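Local structure of delta toxin (Clostridium perfringens, 2YGT) at residues M197-R202 with N253-A258; I191-Q196 with S201-T206; N18-T23 with I29-S34. The protein is a haemolytic toxin that probably damages host cells by assembling into a beta-barrel pore in their membranes. One frame throughout, in Å; residues are numbered along the deposited sequence.

How the contacts relate
From the N terminus, contact 3 comes first: it pairs the two arms of the hairpin 19-24/27-39 and closes the short turn between them. Contact 2 follows far along the chain, closing a four-residue loop, 197-200, within the long excursion between strand 170-177 and helix 219-222. Contact 1 starts inside that loop, shares S201 and R202 with contact 2, and reaches over fifty residues ahead to strand 241-259. Contacts 1 and 2 thus interlock, and N195 O meets Y255 OH at 2.6 Å, probably as a hydrogen bond. Contact 3 lies across the chain's centre, its own centre about 52 Å from that of contact 1.

Contact 1 of 3, residues M197-R202 with N253-A258; sequences MFMRSR and NSYHIA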
loop_
_atom_site.group_PDB
_atom_site.type_symbol
_atom_site.label_atom_id
_atom_site.label_comp_id
_atom_site.label_asym_id
_atom_site.label_seq_id
_atom_site.Cartn_x
_atom_site.Cartn_y
_atom_site.Cartn_z
ATOM N N MET A 197 -15.900 -13.447 14.690
ATOM C CA MET A 197 -14.581 -13.263 14.090
ATOM C C MET A 197 -13.494 -12.829 15.081
ATOM O O MET A 197 -12.361 -13.304 15.001
ATOM C CB MET A 197 -14.638 -12.338 12.864
ATOM C CG MET A 197 -15.024 -10.901 13.148
ATOM S SD MET A 197 -15.365 -10.003 11.614
ATOM C CE MET A 197 -13.890 -10.368 10.677
ATOM N N PHE A 198 -13.833 -11.944 16.016
ATOM C CA PHE A 198 -12.848 -11.480 16.997
ATOM C C PHE A 198 -13.230 -11.836 18.435
ATOM O O PHE A 198 -12.745 -11.229 19.390
ATOM C CB PHE A 198 -12.603 -9.973 16.860
ATOM C CG PHE A 198 -12.078 -9.567 15.512
ATOM C CD1 PHE A 198 -10.959 -10.184 14.976
ATOM C CD2 PHE A 198 -12.703 -8.571 14.779
ATOM C CE1 PHE A 198 -10.476 -9.819 13.733
ATOM C CE2 PHE A 198 -12.223 -8.197 13.537
ATOM C CZ PHE A 198 -11.106 -8.826 13.013
ATOM N N MET A 199 -14.094 -12.834 18.573
ATOM C CA MET A 199 -14.542 -13.306 19.878
ATOM C C MET A 199 -13.602 -14.386 20.435
ATOM O O MET A 199 -13.443 -15.453 19.844
ATOM C CB MET A 199 -15.978 -13.829 19.770
ATOM C CG MET A 199 -16.634 -14.181 21.090
ATOM S SD MET A 199 -18.187 -15.075 20.849
ATOM C CE MET A 199 -19.113 -13.885 19.889
ATOM N N ARG A 200 -12.973 -14.099 21.573
ATOM C CA ARG A 200 -12.012 -15.028 22.164
ATOM C C ARG A 200 -12.685 -16.287 22.705
ATOM O O ARG A 200 -12.133 -17.384 22.618
ATOM C CB ARG A 200 -11.209 -14.346 23.275
ATOM C CG ARG A 200 -10.100 -15.211 23.846
ATOM C CD ARG A 200 -9.228 -14.428 24.814
ATOM N NE ARG A 200 -7.867 -14.957 24.859
ATOM C CZ ARG A 200 -7.416 -15.802 25.781
ATOM N NH1 ARG A 200 -8.217 -16.221 26.753
ATOM N NH2 ARG A 200 -6.160 -16.226 25.735
ATOM N N SER A 201 -13.876 -16.123 23.270
ATOM C CA SER A 201 -14.615 -17.251 23.814
ATOM C C SER A 201 -16.098 -16.930 23.888
ATOM O O SER A 201 -16.497 -15.768 23.813
ATOM C CB SER A 201 -14.090 -17.630 25.200
ATOM O OG SER A 201 -14.603 -16.764 26.197
ATOM N N ARG A 202 -16.910 -17.969 24.044
ATOM C CA ARG A 202 -18.359 -17.820 24.050
ATOM C C ARG A 202 -18.927 -17.697 25.461
ATOM O O ARG A 202 -20.060 -17.255 25.640
ATOM C CB ARG A 202 -19.003 -19.010 23.339
ATOM C CG ARG A 202 -18.447 -19.259 21.947
ATOM C CD ARG A 202 -18.752 -20.670 21.470
ATOM N NE ARG A 202 -18.476 -20.836 20.045
ATOM C CZ ARG A 202 -18.705 -21.956 19.367
ATOM N NH1 ARG A 202 -19.214 -23.012 19.986
ATOM N NH2 ARG A 202 -18.429 -22.021 18.071
ATOM N N ASN A 253 -14.267 -0.008 11.726
ATOM C CA ASN A 253 -15.535 -0.617 12.109
ATOM C C ASN A 253 -15.567 -0.901 13.607
ATOM O O ASN A 253 -14.524 -0.941 14.260
ATOM C CB ASN A 253 -15.786 -1.902 11.318
ATOM C CG ASN A 253 -16.244 -1.630 9.899
ATOM O OD1 ASN A 253 -16.555 -2.552 9.147
ATOM N ND2 ASN A 253 -16.294 -0.357 9.529
ATOM N N SER A 254 -16.764 -1.085 14.150
ATOM C CA SER A 254 -16.919 -1.383 15.567
ATOM C C SER A 254 -17.448 -2.798 15.745
ATOM O O SER A 254 -18.601 -3.083 15.423
ATOM C CB SER A 254 -17.868 -0.381 16.232
ATOM O OG SER A 254 -17.329 0.933 16.210
ATOM N N TYR A 255 -16.591 -3.684 16.242
ATOM C CA TYR A 255 -16.992 -5.049 16.550
ATOM C C TYR A 255 -17.497 -5.119 17.988
ATOM O O TYR A 255 -16.726 -4.972 18.935
ATOM C CB TYR A 255 -15.822 -6.013 16.337
ATOM C CG TYR A 255 -16.143 -7.456 16.672
ATOM C CD1 TYR A 255 -16.886 -8.243 15.801
ATOM C CD2 TYR A 255 -15.705 -8.027 17.862
ATOM C CE1 TYR A 255 -17.187 -9.559 16.108
ATOM C CE2 TYR A 255 -15.996 -9.339 18.176
ATOM C CZ TYR A 255 -16.736 -10.101 17.298
ATOM O OH TYR A 255 -17.025 -11.406 17.609
ATOM N N HIS A 256 -18.801 -5.323 18.139
ATOM C CA HIS A 256 -19.432 -5.381 19.453
ATOM C C HIS A 256 -19.601 -6.817 19.927
ATOM O O HIS A 256 -20.025 -7.683 19.163
ATOM C CB HIS A 256 -20.818 -4.730 19.406
ATOM C CG HIS A 256 -20.792 -3.244 19.223
ATOM N ND1 HIS A 256 -21.394 -2.375 20.107
ATOM C CD2 HIS A 256 -20.240 -2.475 18.256
ATOM C CE1 HIS A 256 -21.213 -1.134 19.693
ATOM N NE2 HIS A 256 -20.514 -1.166 18.572
ATOM N N ILE A 257 -19.267 -7.065 21.189
ATOM C CA ILE A 257 -19.708 -8.285 21.855
ATOM C C ILE A 257 -20.679 -7.929 22.978
ATOM O O ILE A 257 -20.429 -7.012 23.762
ATOM C CB ILE A 257 -18.535 -9.132 22.405
ATOM C CG1 ILE A 257 -17.670 -8.308 23.362
ATOM C CG2 ILE A 257 -17.706 -9.694 21.262
ATOM C CD1 ILE A 257 -16.609 -9.121 24.073
ATOM N N ALA A 258 -21.797 -8.642 23.032
ATOM C CA ALA A 258 -22.821 -8.391 24.037
ATOM C C ALA A 258 -23.235 -9.699 24.693
ATOM O O ALA A 258 -23.486 -10.693 24.013
ATOM C CB ALA A 258 -24.026 -7.706 23.410
#
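Y255 reaches from its strand into the 197-202 loop and carries nearly all of this contact. Its CG stands anti to the backbone N (chi1 178°), which sends the ring straight out toward M197, F198 and M199. At the start of the side chain, Y255 CB lies 4.3 Å from F198 CD2. Y255 CG comes slightly nearer to the same atom, which belongs to the edge of the phenyl ring. The two rings form a T-shaped pair with F198 giving the edge and Y255 the face, centroids 5.6 Å apart and planes at 85°. F198 CB covers the same tyrosine ring in a CH-pi contact, 4.0 Å from its centroid, and lies 3.7 Å from Y255 CE2. Toward the CE1 edge, on the same side of the ring plane as F198 CB, M197 CG comes obliquely to 3.9 Å from Y255 CE1, the methionine running back alongside the tyrosine. M197 CG sits between its own backbone N and carbonyl carbon, a position from which it also covers one face of the F198 ring. At the tip, Y255 OH touches M199 CB at 3.4 Å, M199 lying across the end of the ring. M199 N lies equally near the hydroxyl, but at a poor angle for bonding; the polar partner of OH is N195 O, a little earlier in the same loop. In what is probably the rim region of this leukocidin-like toxin, F198 also makes edge-to-face pairs with W89 of strand 84-99 and F177 of strand 170-177, while M199 rests on W263 and Y255 on N267 of strand 263-282.

Contact 2 of 3, residues I191-Q196 with S201-T206; sequences IVYGNQ and SRYSGT
Y193 OH and Y203 OH are joined by a short hydrogen bond of 2.6 Å, in which either hydroxyl may be the donor. The second polar link is a forked one: R202 NE gives its hydrogen to Q196 OE1 at 3.2 Å, and R202 NH2 adds a weak bond to the same oxygen at 3.3 Å. The NE donor sits almost in line with the amide C=O (161°), whereas the oxygen lies 26° out of the guanidinium plane. Two N-H groups thus share the amide oxygen of a buried glutamine, the NH2 one weakly.

Both segments belong to the long loop between strand 170-177 and helix 219-222, in a part of the toxin consistent with the rim of leukocidin-type pore formers; backbone bonds from Y193 and N195 to G265 and from R202 to W263 fasten it to strand 263-282.

The guanidinium of R202 lies flat on the Y193 ring, planes 16° apart and centres separated by 4.5 Å, an off-centre cation-pi contact. Because the arginine chain is extended from CG to NE, its methylene groups cross the same face: R202 CD stands 3.8 Å from the ring centroid, and R202 CB lies 3.6 Å from Y193 CE1. V192 CG1 covers the opposite face of the tyrosine. The ring plane of Y203 is nearly perpendicular to that of Y193, with Y203 CZ in the plane at the Y193 ring's edge, 4.0 Å from Y193 CE1.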
loop_
_atom_site.group_PDB
_atom_site.type_symbol
_atom_site.label_atom_id
_atom_site.label_comp_id
_atom_site.label_asym_id
_atom_site.label_seq_id
_atom_site.Cartn_x
_atom_site.Cartn_y
_atom_site.Cartn_z
ATOM N N ILE A 191 -26.587 -18.142 14.552
ATOM C CA ILE A 191 -27.832 -17.708 15.191
ATOM C C ILE A 191 -27.734 -17.550 16.706
ATOM O O ILE A 191 -28.504 -16.800 17.304
ATOM C CB ILE A 191 -29.025 -18.623 14.854
ATOM C CG1 ILE A 191 -28.683 -20.085 15.137
ATOM C CG2 ILE A 191 -29.453 -18.425 13.406
ATOM C CD1 ILE A 191 -29.834 -21.029 14.872
ATOM N N VAL A 192 -26.790 -18.249 17.325
ATOM C CA VAL A 192 -26.583 -18.118 18.762
ATOM C C VAL A 192 -25.520 -17.070 19.097
ATOM O O VAL A 192 -25.779 -16.123 19.843
ATOM C CB VAL A 192 -26.184 -19.466 19.400
ATOM C CG1 VAL A 192 -25.940 -19.295 20.896
ATOM C CG2 VAL A 192 -27.258 -20.515 19.135
ATOM N N TYR A 193 -24.326 -17.234 18.534
ATOM C CA TYR A 193 -23.180 -16.415 18.921
ATOM C C TYR A 193 -22.940 -15.204 18.017
ATOM O O TYR A 193 -22.000 -14.438 18.235
ATOM C CB TYR A 193 -21.923 -17.284 18.994
ATOM C CG TYR A 193 -22.096 -18.494 19.881
ATOM C CD1 TYR A 193 -22.166 -18.361 21.263
ATOM C CD2 TYR A 193 -22.207 -19.767 19.340
ATOM C CE1 TYR A 193 -22.330 -19.462 22.080
ATOM C CE2 TYR A 193 -22.372 -20.875 20.149
ATOM C CZ TYR A 193 -22.433 -20.717 21.516
ATOM O OH TYR A 193 -22.597 -21.820 22.320
ATOM N N GLY A 194 -23.793 -15.033 17.011
ATOM C CA GLY A 194 -23.653 -13.934 16.075
ATOM C C GLY A 194 -22.393 -14.068 15.242
ATOM O O GLY A 194 -22.060 -15.161 14.787
ATOM N N ASN A 195 -21.693 -12.957 15.038
ATOM C CA ASN A 195 -20.429 -12.956 14.310
ATOM C C ASN A 195 -19.269 -13.101 15.287
ATOM O O ASN A 195 -19.051 -12.229 16.128
ATOM C CB ASN A 195 -20.285 -11.669 13.491
ATOM C CG ASN A 195 -18.975 -11.607 12.716
ATOM O OD1 ASN A 195 -17.914 -11.949 13.236
ATOM N ND2 ASN A 195 -19.047 -11.156 11.467
ATOM N N GLN A 196 -18.519 -14.194 15.166
ATOM C CA GLN A 196 -17.508 -14.545 16.160
ATOM C C GLN A 196 -16.072 -14.291 15.701
ATOM O O GLN A 196 -15.128 -14.846 16.268
ATOM C CB GLN A 196 -17.645 -16.020 16.554
ATOM C CG GLN A 196 -19.069 -16.492 16.783
ATOM C CD GLN A 196 -19.189 -18.006 16.724
ATOM O OE1 GLN A 196 -18.713 -18.716 17.611
ATOM N NE2 GLN A 196 -19.827 -18.505 15.671
ATOM N N SER A 201 -13.876 -16.123 23.270
ATOM C CA SER A 201 -14.615 -17.251 23.814
ATOM C C SER A 201 -16.098 -16.930 23.888
ATOM O O SER A 201 -16.497 -15.768 23.813
ATOM C CB SER A 201 -14.090 -17.630 25.200
ATOM O OG SER A 201 -14.603 -16.764 26.197
ATOM N N ARG A 202 -16.910 -17.969 24.044
ATOM C CA ARG A 202 -18.359 -17.820 24.050
ATOM C C ARG A 202 -18.927 -17.697 25.461
ATOM O O ARG A 202 -20.060 -17.255 25.640
ATOM C CB ARG A 202 -19.003 -19.010 23.339
ATOM C CG ARG A 202 -18.447 -19.259 21.947
ATOM C CD ARG A 202 -18.752 -20.670 21.470
ATOM N NE ARG A 202 -18.476 -20.836 20.045
ATOM C CZ ARG A 202 -18.705 -21.956 19.367
ATOM N NH1 ARG A 202 -19.214 -23.012 19.986
ATOM N NH2 ARG A 202 -18.429 -22.021 18.071
ATOM N N TYR A 203 -18.139 -18.081 26.461
ATOM C CA TYR A 203 -18.647 -18.157 27.826
ATOM C C TYR A 203 -17.707 -17.590 28.890
ATOM O O TYR A 203 -17.966 -17.732 30.083
ATOM C CB TYR A 203 -19.011 -19.606 28.163
ATOM C CG TYR A 203 -20.094 -20.169 27.275
ATOM C CD1 TYR A 203 -21.425 -19.831 27.481
ATOM C CD2 TYR A 203 -19.787 -21.021 26.223
ATOM C CE1 TYR A 203 -22.424 -20.331 26.668
ATOM C CE2 TYR A 203 -20.779 -21.528 25.403
ATOM C CZ TYR A 203 -22.095 -21.180 25.631
ATOM O OH TYR A 203 -23.089 -21.679 24.820
ATOM N N SER A 204 -16.625 -16.945 28.467
ATOM C CA SER A 204 -15.631 -16.446 29.419
ATOM C C SER A 204 -15.249 -14.988 29.171
ATOM O O SER A 204 -15.645 -14.389 28.171
ATOM C CB SER A 204 -14.372 -17.320 29.383
ATOM O OG SER A 204 -14.694 -18.695 29.516
ATOM N N GLY A 205 -14.473 -14.429 30.094
ATOM C CA GLY A 205 -13.924 -13.094 29.939
ATOM C C GLY A 205 -14.874 -11.966 30.290
ATOM O O GLY A 205 -16.059 -12.185 30.547
ATOM N N THR A 206 -14.339 -10.749 30.305
ATOM C CA THR A 206 -15.142 -9.553 30.518
ATOM C C THR A 206 -15.359 -8.821 29.193
ATOM O O THR A 206 -14.863 -9.248 28.147
ATOM C CB THR A 206 -14.477 -8.599 31.530
ATOM O OG1 THR A 206 -13.290 -8.038 30.955
ATOM C CG2 THR A 206 -14.117 -9.345 32.811
#

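Contact 3 of 3, residues N18-T23 with I29-S34; sequences NVTIIT and IRKYSS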
loop_
_atom_site.group_PDB
_atom_site.type_symbol
_atom_site.label_atom_id
_atom_site.label_comp_id
_atom_site.label_asym_id
_atom_site.label_seq_id
_atom_site.Cartn_x
_atom_site.Cartn_y
_atom_site.Cartn_z
ATOM N N ASN A 18 23.996 9.152 -5.630
ATOM C CA ASN A 18 22.612 8.863 -5.986
ATOM C C ASN A 18 22.491 8.470 -7.453
ATOM O O ASN A 18 21.391 8.408 -8.001
ATOM C CB ASN A 18 21.709 10.062 -5.691
ATOM C CG ASN A 18 21.894 11.192 -6.687
ATOM O OD1 ASN A 18 22.960 11.340 -7.285
ATOM N ND2 ASN A 18 20.855 11.997 -6.868
ATOM N N VAL A 19 23.630 8.206 -8.083
ATOM C CA VAL A 19 23.651 7.844 -9.494
ATOM C C VAL A 19 24.126 6.413 -9.704
ATOM O O VAL A 19 25.114 5.979 -9.113
ATOM C CB VAL A 19 24.564 8.782 -10.308
ATOM C CG1 VAL A 19 24.461 8.460 -11.791
ATOM C CG2 VAL A 19 24.198 10.233 -10.050
ATOM N N THR A 20 23.410 5.684 -10.553
ATOM C CA THR A 20 23.825 4.353 -10.963
ATOM C C THR A 20 24.036 4.348 -12.470
ATOM O O THR A 20 23.097 4.571 -13.234
ATOM C CB THR A 20 22.771 3.291 -10.594
ATOM O OG1 THR A 20 22.579 3.273 -9.175
ATOM C CG2 THR A 20 23.223 1.915 -11.052
ATOM N N ILE A 21 25.273 4.114 -12.896
ATOM C CA ILE A 21 25.579 4.031 -14.319
ATOM C C ILE A 21 25.473 2.588 -14.792
ATOM O O ILE A 21 26.223 1.720 -14.347
ATOM C CB ILE A 21 26.978 4.585 -14.645
ATOM C CG1 ILE A 21 27.034 6.091 -14.379
ATOM C CG2 ILE A 21 27.345 4.288 -16.091
ATOM C CD1 ILE A 21 27.211 6.456 -12.918
ATOM N N ILE A 22 24.534 2.338 -15.696
ATOM C CA ILE A 22 24.239 0.984 -16.141
ATOM C C ILE A 22 24.634 0.781 -17.598
ATOM O O ILE A 22 24.158 1.486 -18.486
ATOM C CB ILE A 22 22.748 0.668 -15.956
ATOM C CG1 ILE A 22 22.321 1.013 -14.527
ATOM C CG2 ILE A 22 22.467 -0.793 -16.272
ATOM C CD1 ILE A 22 20.863 1.361 -14.391
ATOM N N THR A 23 25.511 -0.191 -17.832
ATOM C CA THR A 23 26.020 -0.463 -19.171
ATOM C C THR A 23 25.686 -1.883 -19.618
ATOM O O THR A 23 26.050 -2.855 -18.954
ATOM C CB THR A 23 27.545 -0.267 -19.239
ATOM O OG1 THR A 23 27.870 1.090 -18.916
ATOM C CG2 THR A 23 28.063 -0.590 -20.630
ATOM N N ILE A 29 23.030 3.665 -19.691
ATOM C CA ILE A 29 21.968 4.509 -19.155
ATOM C C ILE A 29 22.254 4.857 -17.694
ATOM O O ILE A 29 23.074 4.211 -17.042
ATOM C CB ILE A 29 20.589 3.828 -19.257
ATOM C CG1 ILE A 29 20.466 2.706 -18.223
ATOM C CG2 ILE A 29 20.351 3.307 -20.672
ATOM C CD1 ILE A 29 19.141 1.984 -18.269
ATOM N N ARG A 30 21.577 5.877 -17.181
ATOM C CA ARG A 30 21.809 6.313 -15.809
ATOM C C ARG A 30 20.522 6.326 -14.993
ATOM O O ARG A 30 19.436 6.538 -15.532
ATOM C CB ARG A 30 22.469 7.694 -15.791
ATOM C CG ARG A 30 23.725 7.769 -16.643
ATOM C CD ARG A 30 24.643 8.897 -16.206
ATOM N NE ARG A 30 25.970 8.763 -16.804
ATOM C CZ ARG A 30 27.048 9.423 -16.392
ATOM N NH1 ARG A 30 26.964 10.267 -15.373
ATOM N NH2 ARG A 30 28.213 9.235 -16.995
ATOM N N LYS A 31 20.653 6.092 -13.691
ATOM C CA LYS A 31 19.506 6.087 -12.791
ATOM C C LYS A 31 19.748 7.004 -11.599
ATOM O O LYS A 31 20.727 6.842 -10.871
ATOM C CB LYS A 31 19.211 4.669 -12.301
ATOM C CG LYS A 31 18.002 4.581 -11.385
ATOM C CD LYS A 31 17.849 3.193 -10.785
ATOM C CE LYS A 31 18.863 2.951 -9.681
ATOM N NZ LYS A 31 18.625 1.655 -8.993
ATOM N N TYR A 32 18.853 7.968 -11.407
ATOM C CA TYR A 32 18.963 8.913 -10.302
ATOM C C TYR A 32 17.885 8.646 -9.263
ATOM O O TYR A 32 16.704 8.549 -9.595
ATOM C CB TYR A 32 18.853 10.353 -10.815
ATOM C CG TYR A 32 19.890 10.707 -11.855
ATOM C CD1 TYR A 32 21.128 11.216 -11.485
ATOM C CD2 TYR A 32 19.633 10.525 -13.207
ATOM C CE1 TYR A 32 22.084 11.540 -12.436
ATOM C CE2 TYR A 32 20.579 10.845 -14.166
ATOM C CZ TYR A 32 21.804 11.351 -13.775
ATOM O OH TYR A 32 22.745 11.667 -14.728
ATOM N N SER A 33 18.299 8.526 -8.006
ATOM C CA SER A 33 17.372 8.256 -6.912
ATOM C C SER A 33 16.993 9.508 -6.121
ATOM O O SER A 33 17.819 10.395 -5.899
ATOM C CB SER A 33 17.951 7.198 -5.969
ATOM O OG SER A 33 18.004 5.930 -6.605
ATOM N N SER A 34 15.736 9.573 -5.697
ATOM C CA SER A 34 15.274 10.667 -4.854
ATOM C C SER A 34 14.257 10.146 -3.842
ATOM O O SER A 34 13.345 9.397 -4.192
ATOM C CB SER A 34 14.668 11.783 -5.709
ATOM O OG SER A 34 14.390 12.929 -4.933
HETATM O O HOH W 1 20.419 5.440 -8.153
#
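T20 and K31 form an antiparallel hydrogen-bonded pair, as do I22 and I29, and the backbone ladder is extended at one end by S33 N bonding to N18 O at 3.1 Å. The bonds of the I22-I29 pair are the shortest, I22 N to I29 O and I29 N to I22 O both measuring 2.7 Å. A water links the strands on one flank, donating to T20 OG1 and K31 O and hydrogen-bonded to S33 OG; T20 OG1 is also bonded to E15.

Side chains pair across the ladder on alternate faces. V19 CG2 presses against Y32 CE1 at 3.4 Å, the valine and tyrosine pointing the same way; I21 CG1 lies over one face of the R30 guanidinium, 3.8 Å from NE. On the opposite face of the sheet, with T20 and K31, I22 CB meets I29 CG1 at 3.8 Å, and a bend in K31 (chi3 75°) brings its CE to 3.8 Å from T20 OG1.

Strand 12-15 flanks the hairpin at I21 and T23, strand 45-54 at R30, Y32 and S34. Y32 touches D54 of that strand and stacks on H286, both ligands of one zinc ion, in the second shell of the metal.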